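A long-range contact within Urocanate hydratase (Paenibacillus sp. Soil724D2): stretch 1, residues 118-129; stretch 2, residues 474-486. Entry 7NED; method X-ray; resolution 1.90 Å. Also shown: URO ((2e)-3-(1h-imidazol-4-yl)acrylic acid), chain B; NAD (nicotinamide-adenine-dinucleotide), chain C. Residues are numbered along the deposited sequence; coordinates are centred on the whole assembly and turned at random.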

ATOM      1  N   ILE A 118       3.223  15.090   2.260  1.00 15.49           N
ATOM      2  CA  ILE A 118       3.377  15.937   1.102  1.00 20.67           C
ATOM      3  C   ILE A 118       2.676  15.025   0.066  1.00 16.49           C
ATOM      4  O   ILE A 118       2.509  13.823   0.302  1.00 16.14           O
ATOM      5  CB  ILE A 118       4.919  16.082   0.876  1.00 19.91           C
ATOM      6  CG1 ILE A 118       5.230  17.175   0.016  1.00 28.96           C
ATOM      7  CG2 ILE A 118       5.480  14.865   0.134  1.00 18.41           C
ATOM      8  CD1 ILE A 118       4.767  18.323   0.964  1.00 22.28           C
ATOM      9  N   TRP A 119       2.181  15.566  -1.031  1.00 15.09           N
ATOM     10  CA  TRP A 119       1.834  14.707  -2.184  1.00 16.16           C
ATOM     11  C   TRP A 119       3.072  14.526  -3.046  1.00 16.96           C
ATOM     12  O   TRP A 119       3.737  15.503  -3.376  1.00 14.52           O
ATOM     13  CB  TRP A 119       0.731  15.296  -3.062  1.00 16.75           C
ATOM     14  CG  TRP A 119       0.334  14.428  -4.243  1.00 17.94           C
ATOM     15  CD1 TRP A 119       0.062  13.088  -4.225  1.00 17.47           C
ATOM     16  CD2 TRP A 119       0.151  14.846  -5.605  1.00 18.73           C
ATOM     17  NE1 TRP A 119      -0.283  12.648  -5.482  1.00 15.99           N
ATOM     18  CE2 TRP A 119      -0.241  13.708  -6.343  1.00 17.17           C
ATOM     19  CE3 TRP A 119       0.300  16.062  -6.271  1.00 18.20           C
ATOM     20  CZ2 TRP A 119      -0.469  13.748  -7.714  1.00 17.16           C
ATOM     21  CZ3 TRP A 119       0.061  16.111  -7.634  1.00 18.12           C
ATOM     22  CH2 TRP A 119      -0.332  14.966  -8.342  1.00 19.28           C
ATOM     23  N   GLY A 120       3.377  13.273  -3.423  1.00 17.43           N
ATOM     24  CA  GLY A 120       4.583  13.045  -4.196  1.00 15.58           C
ATOM     25  C   GLY A 120       4.403  13.024  -5.699  1.00 14.79           C
ATOM     26  O   GLY A 120       5.360  12.699  -6.415  1.00 15.04           O
ATOM     27  N   GLY A 121       3.227  13.386  -6.202  1.00 15.15           N
ATOM     28  CA  GLY A 121       2.932  13.130  -7.597  1.00 14.91           C
ATOM     29  C   GLY A 121       3.101  11.652  -7.908  1.00 15.91           C
ATOM     30  O   GLY A 121       2.912  10.771  -7.051  1.00 17.54           O
ATOM     31  N   LEU A 122       3.408  11.363  -9.176  1.00 13.27           N
ATOM     32  CA  LEU A 122       3.906  10.038  -9.492  1.00 16.02           C
ATOM     33  C   LEU A 122       5.423  10.015  -9.418  1.00 16.72           C
ATOM     34  O   LEU A 122       6.004   9.241  -8.645  1.00 16.14           O
ATOM     35  CB  LEU A 122       3.421   9.592 -10.890  1.00 16.15           C
ATOM     36  CG  LEU A 122       1.911   9.566 -11.066  1.00 15.66           C
ATOM     37  CD1 LEU A 122       1.488   8.936 -12.396  1.00 18.90           C
ATOM     38  CD2 LEU A 122       1.276   8.828  -9.896  1.00 20.92           C
ATOM     39  N   THR A 123       6.085  10.927 -10.131  1.00 15.50           N
ATOM     40  CA  THR A 123       7.534  10.857 -10.218  1.00 14.40           C
ATOM     41  C   THR A 123       8.250  11.974  -9.459  1.00 16.47           C
ATOM     42  O   THR A 123       9.476  12.056  -9.551  1.00 20.03           O
ATOM     43  CB  THR A 123       7.958  10.886 -11.674  1.00 14.78           C
ATOM     44  OG1 THR A 123       7.404  12.061 -12.269  1.00 16.13           O
ATOM     45  CG2 THR A 123       7.465   9.631 -12.412  1.00 16.42           C
ATOM     46  N   ALA A 124       7.537  12.833  -8.727  1.00 14.80           N
ATOM     47  CA  ALA A 124       8.208  13.953  -8.054  1.00 14.24           C
ATOM     48  C   ALA A 124       8.981  13.472  -6.828  1.00 13.67           C
ATOM     49  O   ALA A 124      10.198  13.671  -6.721  1.00 14.90           O
ATOM     50  CB  ALA A 124       7.195  15.028  -7.645  1.00 14.21           C
ATOM     51  N   ALA A 125       8.287  12.841  -5.881  1.00 15.34           N
ATOM     52  CA  ALA A 125       8.967  12.503  -4.632  1.00 14.72           C
ATOM     53  C   ALA A 125       9.910  11.327  -4.776  1.00 14.93           C
ATOM     54  O   ALA A 125      10.727  11.095  -3.870  1.00 15.84           O
ATOM     55  CB  ALA A 125       7.966  12.213  -3.533  1.00 13.12           C
ATOM     56  N   ALA A 126       9.814  10.573  -5.871  1.00 13.44           N
ATOM     57  CA  ALA A 126      10.772   9.518  -6.146  1.00 12.54           C
ATOM     58  C   ALA A 126      11.873   9.962  -7.104  1.00 16.29           C
ATOM     59  O   ALA A 126      12.765   9.165  -7.403  1.00 17.77           O
ATOM     60  CB  ALA A 126      10.049   8.288  -6.705  1.00 16.46           C
ATOM     61  N   TRP A 127      11.799  11.197  -7.614  1.00 12.91           N
ATOM     62  CA  TRP A 127      12.892  11.904  -8.288  1.00 14.29           C
ATOM     63  C   TRP A 127      13.015  11.252  -9.666  1.00 16.24           C
ATOM     64  O   TRP A 127      14.127  11.031 -10.173  1.00 16.98           O
ATOM     65  CB  TRP A 127      14.184  11.698  -7.516  1.00 15.66           C
ATOM     66  CG  TRP A 127      14.071  12.231  -6.118  1.00 14.54           C
ATOM     67  CD1 TRP A 127      13.084  13.022  -5.570  1.00 14.40           C
ATOM     68  CD2 TRP A 127      14.698  11.581  -5.013  1.00 12.93           C
ATOM     69  NE1 TRP A 127      13.196  13.027  -4.176  1.00 14.14           N
ATOM     70  CE2 TRP A 127      14.177  12.139  -3.822  1.00 13.73           C
ATOM     71  CE3 TRP A 127      15.697  10.606  -4.923  1.00 15.16           C
ATOM     72  CZ2 TRP A 127      14.636  11.760  -2.562  1.00 16.19           C
ATOM     73  CZ3 TRP A 127      16.169  10.241  -3.650  1.00 14.54           C
ATOM     74  CH2 TRP A 127      15.630  10.811  -2.496  1.00 14.48           C
ATOM     75  N   GLN A 128      11.887  10.891 -10.277  1.00 13.97           N
ATOM     76  CA  GLN A 128      11.933  10.151 -11.540  1.00 14.17           C
ATOM     77  C   GLN A 128      11.454  10.981 -12.726  1.00 17.76           C
ATOM     78  O   GLN A 128      11.372  10.468 -13.853  1.00 17.31           O
ATOM     79  CB  GLN A 128      11.123   8.833 -11.410  1.00 14.82           C
ATOM     80  CG  GLN A 128      11.750   7.924 -10.362  1.00 14.04           C
ATOM     81  CD  GLN A 128      10.850   6.790  -9.831  1.00 18.87           C
ATOM     82  OE1 GLN A 128       9.605   6.873  -9.821  1.00 15.28           O
ATOM     83  NE2 GLN A 128      11.505   5.739  -9.323  1.00 13.28           N
ATOM     84  N   TYR A 129      11.133  12.248 -12.474  1.00 15.26           N
ATOM     85  CA  TYR A 129      10.664  13.186 -13.466  1.00 15.72           C
ATOM     86  C   TYR A 129      11.855  13.631 -14.286  1.00 16.88           C
ATOM     87  O   TYR A 129      12.945  13.831 -13.731  1.00 15.69           O
ATOM     88  CB  TYR A 129      10.027  14.349 -12.727  1.00 15.47           C
ATOM     89  CG  TYR A 129       9.439  15.442 -13.552  1.00 14.10           C
ATOM     90  CD1 TYR A 129       8.195  15.296 -14.131  1.00 18.95           C
ATOM     91  CD2 TYR A 129      10.100  16.646 -13.683  1.00 14.89           C
ATOM     92  CE1 TYR A 129       7.643  16.335 -14.880  1.00 21.66           C
ATOM     93  CE2 TYR A 129       9.559  17.685 -14.428  1.00 19.89           C
ATOM     94  CZ  TYR A 129       8.319  17.509 -15.021  1.00 18.69           C
ATOM     95  OH  TYR A 129       7.751  18.503 -15.771  1.00 23.08           O
ATOM     96  N   ASP A 474      17.300  -0.098  -7.294  1.00 15.68           N
ATOM     97  CA  ASP A 474      18.044   0.875  -6.494  1.00 15.46           C
ATOM     98  C   ASP A 474      17.123   1.747  -5.679  1.00 13.66           C
ATOM     99  O   ASP A 474      17.457   2.130  -4.556  1.00 16.38           O
ATOM    100  CB  ASP A 474      18.908   1.772  -7.417  1.00 16.59           C
ATOM    101  CG  ASP A 474      20.100   1.006  -7.989  1.00 17.21           C
ATOM    102  OD1 ASP A 474      20.004   0.578  -9.161  1.00 18.99           O
ATOM    103  OD2 ASP A 474      21.078   0.750  -7.241  1.00 20.74           O
ATOM    104  N   LEU A 475      15.955   2.068  -6.216  1.00 12.44           N
ATOM    105  CA  LEU A 475      14.969   2.843  -5.473  1.00 14.51           C
ATOM    106  C   LEU A 475      13.580   2.314  -5.791  1.00 15.37           C
ATOM    107  O   LEU A 475      13.247   2.108  -6.961  1.00 13.47           O
ATOM    108  CB  LEU A 475      15.057   4.342  -5.834  1.00 17.67           C
ATOM    109  CG  LEU A 475      14.117   5.331  -5.121  1.00 16.64           C
ATOM    110  CD1 LEU A 475      14.729   6.746  -5.029  1.00 15.18           C
ATOM    111  CD2 LEU A 475      12.748   5.407  -5.779  1.00 17.37           C
ATOM    112  N   VAL A 476      12.758   2.123  -4.760  1.00 14.31           N
ATOM    113  CA  VAL A 476      11.386   1.671  -4.942  1.00 13.11           C
ATOM    114  C   VAL A 476      10.471   2.586  -4.139  1.00 14.83           C
ATOM    115  O   VAL A 476      10.810   2.997  -3.023  1.00 16.43           O
ATOM    116  CB  VAL A 476      11.226   0.192  -4.502  1.00 14.84           C
ATOM    117  CG1 VAL A 476       9.787  -0.279  -4.669  1.00 16.48           C
ATOM    118  CG2 VAL A 476      12.173  -0.669  -5.285  1.00 15.06           C
ATOM    119  N   THR A 477       9.319   2.897  -4.695  1.00 12.29           N
ATOM    120  CA  THR A 477       8.394   3.815  -4.046  1.00 15.18           C
ATOM    121  C   THR A 477       6.961   3.329  -4.216  1.00 16.58           C
ATOM    122  O   THR A 477       6.619   2.720  -5.229  1.00 12.50           O
ATOM    123  CB  THR A 477       8.543   5.240  -4.610  1.00 14.97           C
ATOM    124  OG1 THR A 477       7.759   6.143  -3.826  1.00 17.71           O
ATOM    125  CG2 THR A 477       8.087   5.334  -6.097  1.00 12.64           C
ATOM    126  N   ILE A 478       6.130   3.612  -3.214  1.00 12.82           N
ATOM    127  CA  ILE A 478       4.679   3.484  -3.301  1.00 14.04           C
ATOM    128  C   ILE A 478       4.062   4.841  -2.982  1.00 15.28           C
ATOM    129  O   ILE A 478       4.311   5.410  -1.913  1.00 13.44           O
ATOM    130  CB  ILE A 478       4.136   2.423  -2.337  1.00 12.94           C
ATOM    131  CG1 ILE A 478       4.748   1.070  -2.669  1.00 12.60           C
ATOM    132  CG2 ILE A 478       2.621   2.382  -2.461  1.00 11.99           C
ATOM    133  CD1 ILE A 478       4.467  -0.021  -1.575  1.00 15.53           C
ATOM    134  N   HIS A 479       3.239   5.350  -3.899  1.00 13.85           N
ATOM    135  CA  HIS A 479       2.568   6.636  -3.711  1.00 16.27           C
ATOM    136  C   HIS A 479       1.066   6.436  -3.696  1.00 17.95           C
ATOM    137  O   HIS A 479       0.563   5.516  -4.343  1.00 17.39           O
ATOM    138  CB  HIS A 479       2.876   7.610  -4.867  1.00 14.21           C
ATOM    139  CG  HIS A 479       4.302   8.067  -4.912  1.00 14.33           C
ATOM    140  ND1 HIS A 479       4.730   9.058  -5.765  1.00 14.57           N
ATOM    141  CD2 HIS A 479       5.393   7.665  -4.217  1.00 14.88           C
ATOM    142  CE1 HIS A 479       6.029   9.251  -5.584  1.00 15.94           C
ATOM    143  NE2 HIS A 479       6.452   8.428  -4.643  1.00 15.63           N
ATOM    144  N   SER A 480       0.339   7.323  -3.000  1.00 13.79           N
ATOM    145  CA  SER A 480      -1.104   7.413  -3.224  1.00 16.73           C
ATOM    146  C   SER A 480      -1.471   8.871  -3.494  1.00 15.72           C
ATOM    147  O   SER A 480      -0.653   9.791  -3.344  1.00 14.77           O
ATOM    148  CB  SER A 480      -1.922   6.845  -2.042  1.00 15.74           C
ATOM    149  OG  SER A 480      -1.721   5.438  -1.914  1.00 17.97           O
ATOM    150  N   GLY A 481      -2.707   9.074  -3.935  1.00 18.23           N
ATOM    151  CA  GLY A 481      -3.110  10.393  -4.388  1.00 17.76           C
ATOM    152  C   GLY A 481      -3.179  11.404  -3.255  1.00 19.35           C
ATOM    153  O   GLY A 481      -3.548  11.103  -2.123  1.00 18.57           O
ATOM    154  N   GLY A 482      -2.831  12.646  -3.596  1.00 19.60           N
ATOM    155  CA  GLY A 482      -3.017  13.779  -2.720  1.00 21.06           C
ATOM    156  C   GLY A 482      -3.818  14.846  -3.444  1.00 21.91           C
ATOM    157  O   GLY A 482      -4.133  14.719  -4.644  1.00 17.88           O
ATOM    158  N   GLY A 483      -4.143  15.902  -2.706  1.00 23.41           N
ATOM    159  CA  GLY A 483      -5.097  16.867  -3.220  1.00 24.38           C
ATOM    160  C   GLY A 483      -6.368  16.190  -3.664  1.00 24.59           C
ATOM    161  O   GLY A 483      -6.893  15.292  -2.997  1.00 22.92           O
ATOM    162  N   GLY A 484      -6.877  16.593  -4.829  1.00 22.59           N
ATOM    163  CA  GLY A 484      -8.082  15.962  -5.342  1.00 19.72           C
ATOM    164  C   GLY A 484      -7.897  14.536  -5.804  1.00 20.85           C
ATOM    165  O   GLY A 484      -8.896  13.861  -6.087  1.00 19.77           O
ATOM    166  N   TYR A 485      -6.650  14.053  -5.890  1.00 21.20           N
ATOM    167  CA  TYR A 485      -6.426  12.627  -6.147  1.00 17.03           C
ATOM    168  C   TYR A 485      -6.582  11.783  -4.891  1.00 18.54           C
ATOM    169  O   TYR A 485      -6.523  10.556  -4.992  1.00 17.38           O
ATOM    170  CB  TYR A 485      -5.035  12.366  -6.694  1.00 14.68           C
ATOM    171  CG  TYR A 485      -4.823  12.783  -8.133  1.00 16.59           C
ATOM    172  CD1 TYR A 485      -5.652  12.318  -9.134  1.00 18.57           C
ATOM    173  CD2 TYR A 485      -3.776  13.644  -8.475  1.00 14.56           C
ATOM    174  CE1 TYR A 485      -5.436  12.710 -10.497  1.00 19.36           C
ATOM    175  CE2 TYR A 485      -3.551  14.033  -9.796  1.00 17.08           C
ATOM    176  CZ  TYR A 485      -4.384  13.554 -10.796  1.00 18.99           C
ATOM    177  OH  TYR A 485      -4.190  13.924 -12.113  1.00 18.90           O
ATOM    178  N   ALA A 486      -6.765  12.397  -3.727  1.00 20.72           N
ATOM    179  CA  ALA A 486      -6.861  11.600  -2.502  1.00 17.69           C
ATOM    180  C   ALA A 486      -7.995  10.582  -2.615  1.00 19.45           C
ATOM    181  O   ALA A 486      -9.140  10.926  -2.941  1.00 16.51           O
ATOM    182  CB  ALA A 486      -7.071  12.506  -1.281  1.00 18.41           C
TER
HETATM  183  OAA URO B 701       6.287  11.502 -16.599  0.69 21.59           O
HETATM  184  CAI URO B 701       6.299  11.932 -15.369  0.69 14.42           C
HETATM  185  OAB URO B 701       7.278  12.204 -14.797  0.69 14.11           O
HETATM  186  CAC URO B 701       5.029  12.052 -14.634  0.69 25.17           C
HETATM  187  CAD URO B 701       3.905  11.734 -15.221  0.69 26.90           C
HETATM  188  CAJ URO B 701       2.790  11.916 -14.369  0.69 25.48           C
HETATM  189  CAF URO B 701       1.472  11.972 -14.711  0.69 28.08           C
HETATM  190  NAH URO B 701       0.705  12.344 -13.639  0.69 29.29           N
HETATM  191  CAE URO B 701       1.560  12.501 -12.654  0.69 24.87           C
HETATM  192  NAG URO B 701       2.831  12.258 -13.043  0.69 26.80           N
HETATM  193  PA  NAD C 702       1.031  22.007 -13.765  1.00 17.81           P
HETATM  194  O1A NAD C 702       0.194  22.486 -12.582  1.00 19.66           O
HETATM  195  O2A NAD C 702       2.483  22.206 -13.936  1.00 21.25           O
HETATM  196  O5B NAD C 702       0.409  22.949 -15.030  1.00 20.62           O
HETATM  197  C5B NAD C 702      -0.955  23.082 -15.021  1.00 17.30           C
HETATM  198  C4B NAD C 702      -1.229  24.244 -16.084  1.00 18.90           C
HETATM  199  O4B NAD C 702      -2.588  24.563 -16.199  0.89 17.75           O
HETATM  200  C3B NAD C 702      -0.496  25.478 -15.465  1.00 20.33           C
HETATM  201  O3B NAD C 702       0.312  26.057 -16.403  1.00 22.07           O
HETATM  202  C2B NAD C 702      -1.682  26.418 -15.089  1.00 20.75           C
HETATM  203  O2B NAD C 702      -1.414  27.752 -15.324  1.00 21.27           O
HETATM  204  C1B NAD C 702      -2.676  26.001 -16.170  0.93 16.27           C
HETATM  205  N9A NAD C 702      -4.079  26.254 -15.838  1.00 17.75           N
HETATM  206  C8A NAD C 702      -4.739  26.129 -14.620  1.00 20.48           C
HETATM  207  N7A NAD C 702      -6.008  26.444 -14.685  1.00 19.39           N
HETATM  208  C5A NAD C 702      -6.217  26.771 -16.019  1.00 18.68           C
HETATM  209  C6A NAD C 702      -7.358  27.203 -16.730  1.00 20.42           C
HETATM  210  N6A NAD C 702      -8.558  27.342 -16.123  0.94 20.45           N
HETATM  211  N1A NAD C 702      -7.268  27.462 -18.065  0.98 21.10           N
HETATM  212  C2A NAD C 702      -6.033  27.333 -18.611  1.00 19.42           C
HETATM  213  N3A NAD C 702      -4.870  26.938 -18.067  1.00 19.51           N
HETATM  214  C4A NAD C 702      -5.003  26.667 -16.751  0.77 18.71           C
HETATM  215  O3  NAD C 702       0.401  20.585 -13.952  0.87 15.44           O
HETATM  216  PN  NAD C 702       1.110  19.517 -14.902  1.00 17.80           P
HETATM  217  O1N NAD C 702       2.317  18.756 -14.438  1.00 18.36           O
HETATM  218  O2N NAD C 702       1.019  20.045 -16.318  1.00 15.49           O
HETATM  219  O5D NAD C 702      -0.035  18.232 -14.974  1.00 16.71           O
HETATM  220  C5D NAD C 702      -1.337  18.651 -15.419  0.84 17.74           C
HETATM  221  C4D NAD C 702      -2.286  17.492 -15.288  1.00 16.46           C
HETATM  222  O4D NAD C 702      -1.739  16.316 -15.857  1.00 21.77           O
HETATM  223  C3D NAD C 702      -2.303  17.214 -13.695  0.82 18.41           C
HETATM  224  O3D NAD C 702      -3.623  16.942 -13.237  1.00 18.47           O
HETATM  225  C2D NAD C 702      -1.426  15.919 -13.533  1.00 18.79           C
HETATM  226  O2D NAD C 702      -1.833  15.042 -12.564  0.80 19.00           O
HETATM  227  C1D NAD C 702      -1.988  15.343 -14.871  1.00 24.78           C
HETATM  228  N1N NAD C 702      -1.460  14.053 -15.336  1.00 28.54           N
HETATM  229  C2N NAD C 702      -1.900  13.020 -14.532  0.05 24.90           C
HETATM  230  C3N NAD C 702      -1.582  11.703 -14.824  0.44 27.97           C
HETATM  231  C7N NAD C 702      -2.070  10.641 -13.829  0.54 27.19           C
HETATM  232  O7N NAD C 702      -2.278   9.465 -14.123  0.70 27.64           O
HETATM  233  N7N NAD C 702      -2.211  11.032 -12.507  0.79 27.62           N
HETATM  234  C4N NAD C 702      -0.821  11.480 -15.979  0.58 29.33           C
HETATM  235  C5N NAD C 702      -0.414  12.553 -16.771  1.00 27.13           C
HETATM  236  C6N NAD C 702      -0.763  13.875 -16.447  1.00 29.25           C
HETATM  237  O   HOH W   1       0.368   9.950  -6.279  1.00 21.64           O
HETATM  238  O   HOH W   2       2.262  10.609  -3.516  1.00 14.13           O

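Segments far apart in sequence are often held together by a few large side chains that meet both backbone and other side chains, and urocanate hydratase offers a compact example. Trp119, His479 and Leu475 cover the most surface here, each in its own way.

His479, on a strand, points toward a loop without regular structure. Its ND1 donates a hydrogen bond to the carbonyl of Gly121 (ND1 to O, 2.8 Å), the one direct hydrogen bond between the stretches; the acceptor lies near the ring plane, where an N-H can reach it. The carbonyl of Leu122 is also near, but ND1 to its O, at 3.2 Å, has a poor angle.

Trp119 reaches back the other way. Gly482 packs over one face of its indole, with CA 3.9 Å from the centroid of the five-membered ring, a CH-pi contact. A CB on Gly482 would clash with Trp119 CB, so the close approach depends on the bare backbone. At the indole's other end, Trp119 CZ2 lies 3.4 Å from Tyr485 CD2, the rings inclined by 40°. A water accepts from Trp119 NE1 (2.9 Å to the water O).

Leu475 packs by van der Waals contact: its CD2 sits 4.1 Å from Ala126 CB, and its CD1 4.0 Å from Trp127 CE3.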